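Local coordinates for protein NalD (Pseudomonas aeruginosa PAO1, PDB 5DAJ) that represses transcription of the MexAB-OprM multidrug efflux pump as a TetR-family regulator that probably binds DNA, and binds novobiocin, which induces expression of the pump, at residues 56-61 against 120-125; 83-88 against 141-146; 111-116 against 173-178; 132-137 against 162-167. All blocks are in the same frame, centred on the assembly; numbering follows the deposited sequence.

Overall arrangement
From the N terminus, helix 54-63 opens contact 1, which closes at the start of helix 123-145 and ties the N-terminal TetR region to the C-terminal region. Residues 83-88, inside that loop, open contact 2, which closes at the far end of helix 123-145. Residues 111-116 then open contact 3, which closes on helix 159-179. Contacts 1, 2 and 3 cross one another pairwise, and contact 1 touches contact 3. Contact 4, between 132-137 and 162-167, is nested within contact 3, crosses and touches contact 2, and follows contact 1 in series. Contacts 1 and 2 lie on opposite sides of the chain's centre, about 32 Å apart between centres. Contacts 3 and 4 both touch the second subunit.

Contact 1 of 4, residues 56-61 against 120-125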
loop_
_atom_site.group_PDB
_atom_site.type_symbol
_atom_site.label_atom_id
_atom_site.label_comp_id
_atom_site.label_asym_id
_atom_site.label_seq_id
_atom_site.Cartn_x
_atom_site.Cartn_y
_atom_site.Cartn_z
ATOM N N HIS A 56 -8.646 15.811 11.505
ATOM C CA HIS A 56 -7.683 16.217 12.526
ATOM C C HIS A 56 -7.575 15.171 13.622
ATOM O O HIS A 56 -6.483 14.919 14.119
ATOM C CB HIS A 56 -8.065 17.550 13.146
ATOM C CG HIS A 56 -7.011 18.121 14.043
ATOM N ND1 HIS A 56 -7.216 18.326 15.390
ATOM C CD2 HIS A 56 -5.738 18.510 13.794
ATOM C CE1 HIS A 56 -6.123 18.835 15.930
ATOM N NE2 HIS A 56 -5.211 18.953 14.984
ATOM N N LEU A 57 -8.716 14.590 13.994
ATOM C CA LEU A 57 -8.768 13.499 14.973
ATOM C C LEU A 57 -7.910 12.336 14.488
ATOM O O LEU A 57 -7.020 11.858 15.190
ATOM C CB LEU A 57 -10.207 13.029 15.189
ATOM C CG LEU A 57 -10.445 12.113 16.390
ATOM C CD1 LEU A 57 -11.877 12.239 16.884
ATOM C CD2 LEU A 57 -10.144 10.651 16.085
ATOM N N PHE A 58 -8.179 11.916 13.259
ATOM C CA PHE A 58 -7.444 10.832 12.599
ATOM C C PHE A 58 -5.938 11.095 12.580
ATOM O O PHE A 58 -5.140 10.195 12.799
ATOM C CB PHE A 58 -7.966 10.661 11.173
ATOM C CG PHE A 58 -7.339 9.527 10.421
ATOM C CD1 PHE A 58 -7.662 8.231 10.720
ATOM C CD2 PHE A 58 -6.439 9.767 9.411
ATOM C CE1 PHE A 58 -7.100 7.182 10.014
ATOM C CE2 PHE A 58 -5.867 8.724 8.705
ATOM C CZ PHE A 58 -6.204 7.422 9.010
ATOM N N ASN A 59 -5.573 12.342 12.325
ATOM C CA ASN A 59 -4.175 12.760 12.275
ATOM C C ASN A 59 -3.476 12.711 13.639
ATOM O O ASN A 59 -2.316 12.285 13.739
ATOM C CB ASN A 59 -4.075 14.173 11.700
ATOM C CG ASN A 59 -2.898 14.337 10.768
ATOM O OD1 ASN A 59 -2.091 15.224 10.941
ATOM N ND2 ASN A 59 -2.789 13.468 9.773
ATOM N N GLU A 60 -4.179 13.176 14.670
ATOM C CA GLU A 60 -3.700 13.097 16.051
ATOM C C GLU A 60 -3.500 11.648 16.467
ATOM O O GLU A 60 -2.567 11.332 17.206
ATOM C CB GLU A 60 -4.688 13.774 17.010
ATOM C CG GLU A 60 -4.723 15.289 16.903
ATOM C CD GLU A 60 -3.409 15.942 17.298
ATOM O OE1 GLU A 60 -2.953 15.740 18.448
ATOM O OE2 GLU A 60 -2.821 16.638 16.435
HETATM N N MSE A 61 -4.368 10.775 15.969
HETATM C CA MSE A 61 -4.273 9.344 16.242
HETATM C C MSE A 61 -3.000 8.786 15.650
HETATM O O MSE A 61 -2.217 8.131 16.331
HETATM C CB MSE A 61 -5.496 8.605 15.695
HETATM C CG MSE A 61 -5.514 7.130 16.085
HETATM SE SE MSE A 61 -6.987 6.219 15.152
HETATM C CE MSE A 61 -8.279 6.844 16.470
ATOM N N GLU A 120 -12.515 13.976 0.226
ATOM C CA GLU A 120 -12.368 15.374 0.672
ATOM C C GLU A 120 -12.373 15.539 2.198
ATOM O O GLU A 120 -11.558 16.281 2.729
ATOM C CB GLU A 120 -13.472 16.263 0.078
ATOM C CG GLU A 120 -13.213 17.760 0.221
ATOM C CD GLU A 120 -12.418 18.334 -0.938
ATOM O OE1 GLU A 120 -12.963 18.390 -2.062
ATOM O OE2 GLU A 120 -11.255 18.739 -0.726
ATOM N N GLU A 121 -13.272 14.844 2.895
ATOM C CA GLU A 121 -13.398 15.018 4.354
ATOM C C GLU A 121 -12.129 14.609 5.127
ATOM O O GLU A 121 -11.950 15.036 6.259
ATOM C CB GLU A 121 -14.669 14.347 4.926
ATOM C CG GLU A 121 -14.583 12.862 5.276
ATOM C CD GLU A 121 -15.780 12.349 6.090
ATOM O OE1 GLU A 121 -16.582 13.169 6.599
ATOM O OE2 GLU A 121 -15.914 11.103 6.228
ATOM N N LEU A 122 -11.268 13.793 4.511
ATOM C CA LEU A 122 -9.947 13.455 5.065
ATOM C C LEU A 122 -8.772 14.087 4.300
ATOM O O LEU A 122 -7.657 13.572 4.323
ATOM C CB LEU A 122 -9.782 11.933 5.144
ATOM C CG LEU A 122 -10.600 11.251 6.252
ATOM C CD1 LEU A 122 -11.740 10.433 5.664
ATOM C CD2 LEU A 122 -9.712 10.367 7.096
ATOM N N ARG A 123 -9.020 15.218 3.644
ATOM C CA ARG A 123 -7.983 15.937 2.879
ATOM C C ARG A 123 -6.773 16.269 3.749
ATOM O O ARG A 123 -5.635 16.001 3.369
ATOM C CB ARG A 123 -8.541 17.240 2.297
ATOM C CG ARG A 123 -7.681 17.872 1.214
ATOM C CD ARG A 123 -8.099 17.389 -0.165
ATOM N NE ARG A 123 -7.357 18.046 -1.237
ATOM C CZ ARG A 123 -7.590 17.875 -2.539
ATOM N NH1 ARG A 123 -8.552 17.053 -2.962
ATOM N NH2 ARG A 123 -6.853 18.530 -3.431
ATOM N N GLU A 124 -7.044 16.852 4.914
ATOM C CA GLU A 124 -6.004 17.260 5.882
ATOM C C GLU A 124 -5.098 16.106 6.308
ATOM O O GLU A 124 -3.877 16.268 6.416
ATOM C CB GLU A 124 -6.651 17.864 7.134
ATOM C CG GLU A 124 -5.666 18.332 8.201
ATOM C CD GLU A 124 -6.344 18.764 9.491
ATOM O OE1 GLU A 124 -7.542 19.142 9.479
ATOM O OE2 GLU A 124 -5.668 18.731 10.532
ATOM N N ALA A 125 -5.715 14.956 6.553
ATOM C CA ALA A 125 -4.988 13.754 6.967
ATOM C C ALA A 125 -4.054 13.229 5.888
ATOM O O ALA A 125 -2.913 12.856 6.173
ATOM C CB ALA A 125 -5.961 12.664 7.357
#
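Phe58 points from helix 54-63 at the start of helix 123-145. Its CG is anti to the backbone N (chi1 -177°), which carries the ring out to two apolar groups. The CB of Ala125 sits at the ring edge, 3.6 Å from Phe58 CD2. The CD2 branch of Leu122 lies over one face, offset toward the rim, at 4.1 Å from Phe58 CD2. Leu122 is the N-cap residue of helix 123-145, so the ring packs against the very beginning of that helix. Just before Ala125, Glu124 runs out extended beyond CG. Its OE2 reaches the edge of the His56 ring, 3.3 Å from CD2. The ring and carboxylate planes are 36° apart. His56 ND1 is bonded to the backbone O of Phe51, which helps to fix the rotation of the ring. Glu124 OE2 has a long, weak ion pair with Arg128, so its effect on His56 protonation is probably modest. Asn59 places its ND2 3.6 Å from Ala125 CA, where the two backbones come closest. Phe58 also packs on Ile111 and Leu112 of helix 103-114. The arrangement belongs to the junction between the N-terminal helix-turn-helix domain and the C-terminal domain of a TetR-family repressor.

Contact 2 of 4, residues 83-88 against 141-146; sequences DPLRSL and EQLFAR
The end of helix 123-145 packs against the start of helix 84-101. The two short helical segments run nearly antiparallel, with 155° between their directions. Leu143 is the first residue of the second segment to touch. It points at the other helix, and its CG is anti to the backbone N (chi1 168°). The two methyl branches then divide the work. CD1 meets Leu85 CD2 and the CB of Pro84, the latter at 4.1 Å. CD2 lies 3.9 Å from Leu88 CD2 and also close to the backbone O of Pro84. Phe144 follows. Its ring comes in beside Leu143, with CZ 3.8 Å from Leu88 CD2 and CE1 4.1 Å from Leu85 CD2. Leu88 crosses it at about a right angle. Phe144 also packs on Pro159, at the start of helix 159-179, and on Leu153. Arg146 ends the segment. Its chain is extended from CG to NE, and its NH1 meets Pro84 CG tip to tip. One face of its guanidinium lies against Leu143 CD1. At the start of helix 84-101, Asp83 OD1 accepts from Leu85 N at 2.7 Å as an N-cap, from above the carboxylate plane. Its OD2 forms a salt bridge with Arg152. This is leucine-rich antiparallel helix packing, and it lies in the all-helical C-terminal domain of a TetR-family repressor.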
loop_
_atom_site.group_PDB
_atom_site.type_symbol
_atom_site.label_atom_id
_atom_site.label_comp_id
_atom_site.label_asym_id
_atom_site.label_seq_id
_atom_site.Cartn_x
_atom_site.Cartn_y
_atom_site.Cartn_z
ATOM N N ASP A 83 29.179 3.322 10.149
ATOM C CA ASP A 83 28.332 3.062 8.989
ATOM C C ASP A 83 26.891 3.444 9.072
ATOM O O ASP A 83 26.156 2.893 9.861
ATOM C CB ASP A 83 28.373 1.625 8.537
ATOM C CG ASP A 83 27.896 1.476 7.131
ATOM O OD1 ASP A 83 27.341 2.434 6.577
ATOM O OD2 ASP A 83 28.084 0.406 6.557
ATOM N N PRO A 84 26.462 4.370 8.241
ATOM C CA PRO A 84 25.072 4.757 8.352
ATOM C C PRO A 84 24.200 4.121 7.311
ATOM O O PRO A 84 23.023 4.366 7.344
ATOM C CB PRO A 84 25.128 6.264 8.172
ATOM C CG PRO A 84 26.344 6.525 7.366
ATOM C CD PRO A 84 27.027 5.230 7.128
ATOM N N LEU A 85 24.751 3.322 6.420
ATOM C CA LEU A 85 23.920 2.663 5.450
ATOM C C LEU A 85 23.423 1.485 6.213
ATOM O O LEU A 85 22.471 0.841 5.850
ATOM C CB LEU A 85 24.692 2.238 4.218
ATOM C CG LEU A 85 24.848 3.340 3.176
ATOM C CD1 LEU A 85 25.214 2.820 1.811
ATOM C CD2 LEU A 85 23.607 4.188 3.068
ATOM N N ARG A 86 24.097 1.235 7.312
ATOM C CA ARG A 86 23.730 0.155 8.237
ATOM C C ARG A 86 22.610 0.599 9.180
ATOM O O ARG A 86 21.677 -0.157 9.462
ATOM C CB ARG A 86 24.939 -0.257 9.094
ATOM C CG ARG A 86 24.708 -1.465 10.018
ATOM C CD ARG A 86 24.242 -2.705 9.273
ATOM N NE ARG A 86 24.037 -3.834 10.181
ATOM C CZ ARG A 86 23.927 -5.112 9.813
ATOM N NH1 ARG A 86 24.017 -5.477 8.529
ATOM N NH2 ARG A 86 23.736 -6.044 10.743
ATOM N N SER A 87 22.728 1.817 9.700
ATOM C CA SER A 87 21.686 2.393 10.567
ATOM C C SER A 87 20.335 2.425 9.854
ATOM O O SER A 87 19.287 2.153 10.461
ATOM C CB SER A 87 22.057 3.811 11.018
ATOM O OG SER A 87 23.304 3.830 11.696
ATOM N N LEU A 88 20.373 2.771 8.569
ATOM C CA LEU A 88 19.164 2.802 7.737
ATOM C C LEU A 88 18.541 1.408 7.613
ATOM O O LEU A 88 17.322 1.256 7.772
ATOM C CB LEU A 88 19.466 3.367 6.347
ATOM C CG LEU A 88 18.299 3.350 5.357
ATOM C CD1 LEU A 88 17.117 4.160 5.874
ATOM C CD2 LEU A 88 18.748 3.864 4.006
ATOM N N GLU A 141 17.252 10.036 0.603
ATOM C CA GLU A 141 17.869 10.632 -0.581
ATOM C C GLU A 141 19.173 11.333 -0.194
ATOM O O GLU A 141 20.229 11.065 -0.766
ATOM C CB GLU A 141 16.911 11.626 -1.244
ATOM C CG GLU A 141 17.268 11.988 -2.680
ATOM C CD GLU A 141 16.148 12.716 -3.415
ATOM O OE1 GLU A 141 14.981 12.674 -2.959
ATOM O OE2 GLU A 141 16.434 13.342 -4.455
ATOM N N GLN A 142 19.086 12.197 0.812
ATOM C CA GLN A 142 20.248 12.916 1.344
ATOM C C GLN A 142 21.340 11.969 1.848
ATOM O O GLN A 142 22.520 12.192 1.598
ATOM C CB GLN A 142 19.817 13.858 2.463
ATOM C CG GLN A 142 20.929 14.742 3.036
ATOM C CD GLN A 142 20.649 15.258 4.442
ATOM O OE1 GLN A 142 21.565 15.339 5.266
ATOM N NE2 GLN A 142 19.399 15.621 4.722
ATOM N N LEU A 143 20.932 10.924 2.558
ATOM C CA LEU A 143 21.854 9.893 3.048
ATOM C C LEU A 143 22.604 9.210 1.898
ATOM O O LEU A 143 23.830 9.147 1.905
ATOM C CB LEU A 143 21.112 8.857 3.902
ATOM C CG LEU A 143 21.836 7.552 4.261
ATOM C CD1 LEU A 143 23.211 7.795 4.837
ATOM C CD2 LEU A 143 21.012 6.763 5.257
ATOM N N PHE A 144 21.858 8.706 0.918
ATOM C CA PHE A 144 22.460 8.091 -0.280
ATOM C C PHE A 144 23.309 9.077 -1.092
ATOM O O PHE A 144 24.239 8.669 -1.780
ATOM C CB PHE A 144 21.387 7.497 -1.198
ATOM C CG PHE A 144 20.743 6.252 -0.666
ATOM C CD1 PHE A 144 21.485 5.101 -0.441
ATOM C CD2 PHE A 144 19.380 6.224 -0.418
ATOM C CE1 PHE A 144 20.879 3.957 0.047
ATOM C CE2 PHE A 144 18.773 5.084 0.072
ATOM C CZ PHE A 144 19.525 3.948 0.307
ATOM N N ALA A 145 22.974 10.363 -1.006
ATOM C CA ALA A 145 23.666 11.425 -1.748
ATOM C C ALA A 145 25.019 11.849 -1.169
ATOM O O ALA A 145 25.786 12.535 -1.851
ATOM C CB ALA A 145 22.765 12.646 -1.870
ATOM N N ARG A 146 25.309 11.466 0.074
ATOM C CA ARG A 146 26.616 11.755 0.690
ATOM C C ARG A 146 27.719 11.023 -0.058
ATOM O O ARG A 146 27.520 9.892 -0.502
ATOM C CB ARG A 146 26.672 11.321 2.160
ATOM C CG ARG A 146 25.656 11.988 3.066
ATOM C CD ARG A 146 25.733 11.506 4.495
ATOM N NE ARG A 146 24.520 11.846 5.235
ATOM C CZ ARG A 146 24.138 11.280 6.384
ATOM N NH1 ARG A 146 24.884 10.338 6.977
ATOM N NH2 ARG A 146 22.995 11.669 6.951
#

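Contact 3 of 4, residues 111-116 against 173-178; sequences ILMQRC and LFNDWL
This contact belongs to the helical C-terminal domain of the TetR fold. It joins the end of helix 103-114 to helix 159-179, next to the second subunit. Selenomethionine Met113 carries most of it. Its CB points toward the other helix and lies 3.9 Å from Asn175 ND2. CG is anti to the carbonyl carbon (chi1 -57°), and beyond CG the chain is extended, so it runs straight across to helix 159-179. There SE meets three residues. It is 4.2 Å from Phe174 CB and 4.0 Å from Leu178 CD1. Its third partner is the amide of Asn175, whose CB bond is not aimed at Met113 but whose tip swings nearer. The terminal CE of Met113, reached through an extended chi3 (177°), lies 4.3 Å from Phe174 CB. Met113 crosses both Asn175 and Leu178 obliquely. The ring of Phe174 is turned to other partners, Leu109 and Lys105 of helix 103-114 and Ala95 of helix 84-101. Leu178 likewise packs on Leu109 and Thr110, which extends the apolar seam along helix 103-114. Gln114, with its chain bent at chi2, comes up to the backbone of Leu178, and it also packs on Gln126 of the second subunit. The closest approach of the selenium across the two segments is to Asn175 ND2, at 3.7 Å from SE.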
loop_
_atom_site.group_PDB
_atom_site.type_symbol
_atom_site.label_atom_id
_atom_site.label_comp_id
_atom_site.label_asym_id
_atom_site.label_seq_id
_atom_site.Cartn_x
_atom_site.Cartn_y
_atom_site.Cartn_z
ATOM N N ILE A 111 -5.799 0.534 10.311
ATOM C CA ILE A 111 -6.818 1.548 9.999
ATOM C C ILE A 111 -6.392 2.386 8.789
ATOM O O ILE A 111 -7.153 2.544 7.828
ATOM C CB ILE A 111 -7.099 2.497 11.181
ATOM C CG1 ILE A 111 -7.802 1.753 12.309
ATOM C CG2 ILE A 111 -7.964 3.657 10.726
ATOM C CD1 ILE A 111 -7.768 2.488 13.627
ATOM N N LEU A 112 -5.172 2.909 8.862
ATOM C CA LEU A 112 -4.608 3.773 7.820
ATOM C C LEU A 112 -4.636 3.156 6.420
ATOM O O LEU A 112 -5.021 3.800 5.446
ATOM C CB LEU A 112 -3.167 4.148 8.156
ATOM C CG LEU A 112 -2.402 4.886 7.057
ATOM C CD1 LEU A 112 -3.102 6.186 6.720
ATOM C CD2 LEU A 112 -0.960 5.149 7.470
HETATM N N MSE A 113 -4.239 1.903 6.332
HETATM C CA MSE A 113 -4.052 1.258 5.030
HETATM C C MSE A 113 -5.176 0.376 4.592
HETATM O O MSE A 113 -5.233 -0.031 3.436
HETATM C CB MSE A 113 -2.797 0.425 5.117
HETATM C CG MSE A 113 -1.650 1.348 5.508
HETATM SE SE MSE A 113 0.040 0.414 5.270
HETATM C CE MSE A 113 1.212 1.923 5.772
ATOM N N GLN A 114 -6.118 0.137 5.486
ATOM C CA GLN A 114 -7.173 -0.848 5.260
ATOM C C GLN A 114 -8.605 -0.419 5.578
ATOM O O GLN A 114 -9.558 -0.925 4.957
ATOM C CB GLN A 114 -6.857 -2.067 6.095
ATOM C CG GLN A 114 -7.296 -3.368 5.481
ATOM C CD GLN A 114 -6.150 -4.054 4.817
ATOM O OE1 GLN A 114 -5.075 -4.219 5.420
ATOM N NE2 GLN A 114 -6.348 -4.440 3.556
ATOM N N ARG A 115 -8.758 0.501 6.523
ATOM C CA ARG A 115 -10.074 0.881 7.002
ATOM C C ARG A 115 -10.402 2.356 6.772
ATOM O O ARG A 115 -11.246 2.900 7.477
ATOM C CB ARG A 115 -10.194 0.572 8.493
ATOM C CG ARG A 115 -9.913 -0.864 8.887
ATOM C CD ARG A 115 -11.051 -1.800 8.519
ATOM N NE ARG A 115 -10.539 -3.088 8.066
ATOM C CZ ARG A 115 -10.050 -4.047 8.852
ATOM N NH1 ARG A 115 -9.994 -3.901 10.172
ATOM N NH2 ARG A 115 -9.606 -5.173 8.304
ATOM N N CYS A 116 -9.773 3.008 5.795
ATOM C CA CYS A 116 -10.149 4.384 5.471
ATOM C C CYS A 116 -9.901 4.795 4.028
ATOM O O CYS A 116 -8.962 4.358 3.393
ATOM C CB CYS A 116 -9.495 5.373 6.430
ATOM S SG CYS A 116 -7.895 5.972 5.939
ATOM N N LEU A 173 5.597 -4.019 2.147
ATOM C CA LEU A 173 5.649 -5.046 3.188
ATOM C C LEU A 173 4.594 -4.814 4.272
ATOM O O LEU A 173 3.889 -5.742 4.664
ATOM C CB LEU A 173 7.037 -5.113 3.828
ATOM C CG LEU A 173 8.151 -5.661 2.940
ATOM C CD1 LEU A 173 9.486 -5.444 3.625
ATOM C CD2 LEU A 173 7.947 -7.131 2.631
ATOM N N PHE A 174 4.510 -3.571 4.737
ATOM C CA PHE A 174 3.472 -3.148 5.692
ATOM C C PHE A 174 2.090 -3.437 5.127
ATOM O O PHE A 174 1.257 -4.057 5.779
ATOM C CB PHE A 174 3.580 -1.654 6.012
ATOM C CG PHE A 174 4.549 -1.333 7.117
ATOM C CD1 PHE A 174 5.850 -1.785 7.068
ATOM C CD2 PHE A 174 4.155 -0.545 8.197
ATOM C CE1 PHE A 174 6.739 -1.480 8.086
ATOM C CE2 PHE A 174 5.037 -0.232 9.221
ATOM C CZ PHE A 174 6.336 -0.699 9.161
ATOM N N ASN A 175 1.876 -3.019 3.891
ATOM C CA ASN A 175 0.582 -3.169 3.235
ATOM C C ASN A 175 0.180 -4.636 3.070
ATOM O O ASN A 175 -0.928 -5.028 3.439
ATOM C CB ASN A 175 0.583 -2.494 1.863
ATOM C CG ASN A 175 -0.751 -1.900 1.516
ATOM O OD1 ASN A 175 -1.608 -2.574 0.944
ATOM N ND2 ASN A 175 -0.943 -0.633 1.863
ATOM N N ASP A 176 1.095 -5.427 2.506
ATOM C CA ASP A 176 0.884 -6.871 2.309
ATOM C C ASP A 176 0.578 -7.563 3.625
ATOM O O ASP A 176 -0.410 -8.290 3.732
ATOM C CB ASP A 176 2.099 -7.550 1.648
ATOM C CG ASP A 176 1.924 -7.789 0.152
ATOM O OD1 ASP A 176 0.791 -7.748 -0.359
ATOM O OD2 ASP A 176 2.942 -8.040 -0.528
ATOM N N TRP A 177 1.428 -7.344 4.622
ATOM C CA TRP A 177 1.313 -8.073 5.887
ATOM C C TRP A 177 0.040 -7.723 6.642
ATOM O O TRP A 177 -0.629 -8.604 7.167
ATOM C CB TRP A 177 2.508 -7.845 6.808
ATOM C CG TRP A 177 2.474 -8.796 7.953
ATOM C CD1 TRP A 177 2.868 -10.099 7.933
ATOM C CD2 TRP A 177 1.981 -8.544 9.263
ATOM N NE1 TRP A 177 2.665 -10.671 9.158
ATOM C CE2 TRP A 177 2.120 -9.738 9.996
ATOM C CE3 TRP A 177 1.443 -7.425 9.897
ATOM C CZ2 TRP A 177 1.741 -9.847 11.338
ATOM C CZ3 TRP A 177 1.063 -7.533 11.234
ATOM C CH2 TRP A 177 1.215 -8.736 11.937
ATOM N N LEU A 178 -0.278 -6.435 6.697
ATOM C CA LEU A 178 -1.504 -5.969 7.354
ATOM C C LEU A 178 -2.770 -6.448 6.638
ATOM O O LEU A 178 -3.773 -6.732 7.282
ATOM C CB LEU A 178 -1.514 -4.455 7.454
ATOM C CG LEU A 178 -0.459 -3.845 8.377
ATOM C CD1 LEU A 178 -0.303 -2.349 8.122
ATOM C CD2 LEU A 178 -0.784 -4.114 9.832
#

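Contact 4 of 4, residues 132-137 against 162-167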
loop_
_atom_site.group_PDB
_atom_site.type_symbol
_atom_site.label_atom_id
_atom_site.label_comp_id
_atom_site.label_asym_id
_atom_site.label_seq_id
_atom_site.Cartn_x
_atom_site.Cartn_y
_atom_site.Cartn_z
ATOM N N PHE A 132 4.836 13.552 5.796
ATOM C CA PHE A 132 5.663 12.622 6.593
ATOM C C PHE A 132 6.469 11.646 5.723
ATOM O O PHE A 132 7.655 11.413 5.954
ATOM C CB PHE A 132 4.776 11.870 7.595
ATOM C CG PHE A 132 5.427 10.669 8.214
ATOM C CD1 PHE A 132 6.305 10.813 9.288
ATOM C CD2 PHE A 132 5.151 9.386 7.738
ATOM C CE1 PHE A 132 6.904 9.703 9.862
ATOM C CE2 PHE A 132 5.746 8.274 8.310
ATOM C CZ PHE A 132 6.623 8.432 9.374
ATOM N N VAL A 133 5.816 11.076 4.721
ATOM C CA VAL A 133 6.491 10.189 3.756
ATOM C C VAL A 133 7.535 10.962 2.953
ATOM O O VAL A 133 8.667 10.510 2.767
ATOM C CB VAL A 133 5.498 9.539 2.764
ATOM C CG1 VAL A 133 6.248 8.749 1.694
ATOM C CG2 VAL A 133 4.534 8.622 3.500
ATOM N N GLN A 134 7.123 12.122 2.452
ATOM C CA GLN A 134 8.008 12.995 1.680
ATOM C C GLN A 134 9.303 13.276 2.433
ATOM O O GLN A 134 10.385 13.351 1.839
ATOM C CB GLN A 134 7.307 14.316 1.324
ATOM C CG GLN A 134 8.029 15.145 0.266
ATOM C CD GLN A 134 8.155 14.417 -1.067
ATOM O OE1 GLN A 134 7.154 13.948 -1.627
ATOM N NE2 GLN A 134 9.378 14.321 -1.586
HETATM N N MSE A 135 9.177 13.423 3.744
HETATM C CA MSE A 135 10.314 13.731 4.596
HETATM C C MSE A 135 11.228 12.547 4.736
HETATM O O MSE A 135 12.441 12.681 4.563
HETATM C CB MSE A 135 9.765 14.181 5.937
HETATM C CG MSE A 135 10.866 14.573 6.882
HETATM SE SE MSE A 135 10.303 14.710 8.764
HETATM C CE MSE A 135 9.340 16.496 8.694
ATOM N N PHE A 136 10.668 11.384 5.063
ATOM C CA PHE A 136 11.465 10.152 5.147
ATOM C C PHE A 136 12.252 9.901 3.850
ATOM O O PHE A 136 13.438 9.566 3.875
ATOM C CB PHE A 136 10.576 8.937 5.446
ATOM C CG PHE A 136 11.318 7.627 5.403
ATOM C CD1 PHE A 136 12.044 7.195 6.505
ATOM C CD2 PHE A 136 11.325 6.849 4.250
ATOM C CE1 PHE A 136 12.752 6.001 6.465
ATOM C CE2 PHE A 136 12.033 5.652 4.197
ATOM C CZ PHE A 136 12.747 5.227 5.309
ATOM N N ILE A 137 11.573 10.074 2.726
ATOM C CA ILE A 137 12.196 9.922 1.410
ATOM C C ILE A 137 13.337 10.916 1.190
ATOM O O ILE A 137 14.402 10.551 0.675
ATOM C CB ILE A 137 11.145 10.027 0.280
ATOM C CG1 ILE A 137 10.293 8.752 0.291
ATOM C CG2 ILE A 137 11.811 10.226 -1.080
ATOM C CD1 ILE A 137 9.173 8.713 -0.722
ATOM N N ALA A 162 17.011 5.302 -5.382
ATOM C CA ALA A 162 17.308 4.426 -4.247
ATOM C C ALA A 162 16.334 4.650 -3.089
ATOM O O ALA A 162 15.761 3.700 -2.562
ATOM C CB ALA A 162 18.739 4.637 -3.773
ATOM N N SER A 163 16.142 5.908 -2.704
ATOM C CA SER A 163 15.243 6.235 -1.586
ATOM C C SER A 163 13.805 5.827 -1.876
ATOM O O SER A 163 13.077 5.404 -0.973
ATOM C CB SER A 163 15.294 7.726 -1.238
ATOM O OG SER A 163 15.029 8.512 -2.378
ATOM N N ARG A 164 13.407 5.962 -3.133
ATOM C CA ARG A 164 12.033 5.654 -3.552
ATOM C C ARG A 164 11.800 4.158 -3.684
ATOM O O ARG A 164 10.753 3.667 -3.288
ATOM C CB ARG A 164 11.679 6.367 -4.849
ATOM C CG ARG A 164 11.427 7.842 -4.615
ATOM C CD ARG A 164 11.684 8.691 -5.828
ATOM N NE ARG A 164 11.407 10.094 -5.519
ATOM C CZ ARG A 164 12.198 10.903 -4.814
ATOM N NH1 ARG A 164 13.329 10.482 -4.280
ATOM N NH2 ARG A 164 11.843 12.161 -4.634
ATOM N N ALA A 165 12.784 3.449 -4.227
ATOM C CA ALA A 165 12.739 1.988 -4.292
ATOM C C ALA A 165 12.638 1.405 -2.889
ATOM O O ALA A 165 11.776 0.561 -2.621
ATOM C CB ALA A 165 13.969 1.433 -5.002
ATOM N N LEU A 166 13.486 1.900 -1.992
ATOM C CA LEU A 166 13.509 1.420 -0.606
ATOM C C LEU A 166 12.188 1.670 0.099
ATOM O O LEU A 166 11.619 0.765 0.687
ATOM C CB LEU A 166 14.632 2.068 0.208
ATOM C CG LEU A 166 14.695 1.658 1.691
ATOM C CD1 LEU A 166 14.783 0.154 1.881
ATOM C CD2 LEU A 166 15.871 2.322 2.372
ATOM N N HIS A 167 11.706 2.904 0.034
ATOM C CA HIS A 167 10.464 3.266 0.707
ATOM C C HIS A 167 9.282 2.446 0.202
ATOM O O HIS A 167 8.436 2.014 0.999
ATOM C CB HIS A 167 10.122 4.748 0.568
ATOM C CG HIS A 167 8.839 5.113 1.243
ATOM N ND1 HIS A 167 7.644 5.203 0.567
ATOM C CD2 HIS A 167 8.549 5.314 2.549
ATOM C CE1 HIS A 167 6.679 5.485 1.421
ATOM N NE2 HIS A 167 7.202 5.559 2.633
#
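Arg164 NH1 is gripped twice, by a salt bridge to Glu141 OE1 and a hydrogen bond to the backbone O of Arg160. Ile137 CG2 lies over one face of the guanidinium, offset toward the rim, 3.6 Å from Arg164 NH1. Ser163 OG has one proton to offer two backbone acceptors, the O of Pro159 and of Arg160, and its CB packs 3.5 Å from Ile137 O. His167 reaches out with CG anti to the backbone N (chi1 179°) and fits among three side chains. Val133 CG1 lies 3.3 Å from His167 CE1, Ile137 CG1 lies 4.0 Å from His167 CB, and Phe136 CD2 lies 3.6 Å from His167 CD2. The Phe136 and His167 rings meet obliquely, their planes at 49°. His167 ND1 bonds to Asp176 OD2 of the second subunit. The two helix segments cross at 125°. Apolar groups thus pack on the imidazole and one guanidinium face, while Arg164 NH1 and His167 ND1 are held from outside the two segments, and Asp176 of the other subunit could favour a protonated His167.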